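EchA1_1 (Mycobacterium avium subsp. paratuberculosis, PDB 3R9T) probably catalyses the reversible hydration of (2E)-enoyl-CoA to (3S)-3-hydroxyacyl-CoA in fatty acid metabolism. Local coordinates at residues N31-A36 against S66-A71. Numbering follows the deposited sequence.
Sequences NAINAA and SFCAGA
The carbonyl O of Ser66 is gripped by two side-chain amides. One is Asn31, whose ND2 lies 2.9 Å from Ser66 O; the other is Asn109. The oxygen sits almost exactly in the amide plane of Asn31. From the carbonyl's side, however, ND2 stands well above the peptide plane, 44° out of it. The Asn31 CG lies beside its own backbone N (chi1 -72°), and this turns the amide to Ser66. ND2 also binds Ala62 O, and OD1 accepts from Arg26 N, so bonds at both ends fix the rotation of the amide. Asn31 CB packs against Phe67 O at 3.3 Å; this oxygen is buried by the contact and has no hydrogen-bond partner in the model. The Phe67 ring turns the other way, to Leu119 of helix 115-122.

Further along, Ile33 N donates to Gly70 O at 2.9 Å, a fairly straight bond (162° at the hydrogen). The CA of Ala32 adds a C-H...O contact to the same oxygen at 3.2 Å. With the backbone bonding of Ile33 to Asp72, the Ile33 N bond makes a single beta bridge between Ile33 and Ala71. Beside it, Cys68 SG, anti to its backbone N, meets Ile33 CG1 at 3.7 Å, with CD1 of the same side chain close by. Gly70 N gives this sulfur a weak bond.

The contact joins the lead-in to helix 35-50 to the loop between strand 56-61 and helix 73-77. Ala71, the bridge partner of Ile33, touches the bound benzoic acid. In the crotonase fold this loop carries one of the two peptide N-H groups of the oxyanion hole, here probably that of Ala71. The buried Asn31 amide has both polar atoms satisfied, and with Asn109 it holds Ser66 O, so the backbone leading to Ala71 starts from a defined position.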
# COMPACT_ATOMS: atom_id res chain seq x y z
N ASN B 31 -22.26 -22.17 0.96
CA ASN B 31 -20.86 -22.44 1.23
C ASN B 31 -20.33 -21.62 2.39
O ASN B 31 -19.15 -21.26 2.42
CB ASN B 31 -20.03 -22.26 -0.05
CG ASN B 31 -20.26 -23.37 -1.06
OD1 ASN B 31 -20.39 -24.55 -0.70
ND2 ASN B 31 -20.32 -23.02 -2.34
N ALA B 32 -21.20 -21.35 3.37
CA ALA B 32 -20.82 -20.65 4.59
C ALA B 32 -19.86 -21.51 5.41
O ALA B 32 -19.93 -22.74 5.40
CB ALA B 32 -22.06 -20.26 5.41
N ILE B 33 -18.96 -20.84 6.11
CA ILE B 33 -17.93 -21.53 6.88
C ILE B 33 -18.44 -21.98 8.24
O ILE B 33 -18.94 -21.18 9.03
CB ILE B 33 -16.71 -20.64 7.13
CG1 ILE B 33 -16.15 -20.14 5.81
CG2 ILE B 33 -15.62 -21.43 7.87
CD1 ILE B 33 -15.80 -21.25 4.81
N ASN B 34 -18.28 -23.27 8.50
CA ASN B 34 -18.39 -23.82 9.84
C ASN B 34 -17.18 -24.72 10.14
O ASN B 34 -16.27 -24.88 9.31
CB ASN B 34 -19.71 -24.60 9.98
CG ASN B 34 -19.75 -25.86 9.11
OD1 ASN B 34 -18.75 -26.24 8.50
ND2 ASN B 34 -20.91 -26.50 9.06
N ALA B 35 -17.18 -25.32 11.33
CA ALA B 35 -16.08 -26.20 11.74
C ALA B 35 -15.78 -27.36 10.76
O ALA B 35 -14.62 -27.71 10.57
CB ALA B 35 -16.34 -26.75 13.15
N ALA B 36 -16.82 -27.94 10.16
CA ALA B 36 -16.64 -29.02 9.18
C ALA B 36 -15.88 -28.56 7.92
O ALA B 36 -15.02 -29.27 7.40
CB ALA B 36 -18.00 -29.62 8.81
N SER B 66 -22.37 -19.49 -5.29
CA SER B 66 -21.67 -19.07 -4.07
C SER B 66 -20.24 -19.55 -4.00
O SER B 66 -20.00 -20.74 -4.11
CB SER B 66 -22.40 -19.62 -2.83
OG SER B 66 -23.74 -19.17 -2.75
N PHE B 67 -19.28 -18.64 -3.77
CA PHE B 67 -17.92 -19.04 -3.39
C PHE B 67 -17.95 -19.33 -1.89
O PHE B 67 -17.65 -20.44 -1.44
CB PHE B 67 -16.92 -17.93 -3.76
CG PHE B 67 -15.53 -18.08 -3.14
CD1 PHE B 67 -14.64 -19.03 -3.61
CD2 PHE B 67 -15.11 -17.20 -2.14
CE1 PHE B 67 -13.36 -19.12 -3.07
CE2 PHE B 67 -13.84 -17.30 -1.60
CZ PHE B 67 -12.96 -18.25 -2.08
N CYS B 68 -18.31 -18.29 -1.13
CA CYS B 68 -18.50 -18.39 0.30
C CYS B 68 -19.27 -17.16 0.75
O CYS B 68 -18.79 -16.04 0.63
CB CYS B 68 -17.16 -18.50 1.02
SG CYS B 68 -17.31 -18.40 2.80
N ALA B 69 -20.49 -17.39 1.25
CA ALA B 69 -21.38 -16.31 1.68
C ALA B 69 -20.93 -15.66 2.99
O ALA B 69 -21.49 -14.64 3.40
CB ALA B 69 -22.82 -16.83 1.82
N GLY B 70 -19.94 -16.27 3.64
CA GLY B 70 -19.38 -15.77 4.89
C GLY B 70 -19.37 -16.81 6.00
O GLY B 70 -19.52 -18.00 5.75
N ALA B 71 -19.19 -16.34 7.23
CA ALA B 71 -19.31 -17.20 8.40
C ALA B 71 -20.75 -17.70 8.52
O ALA B 71 -21.68 -16.94 8.28
CB ALA B 71 -18.91 -16.43 9.65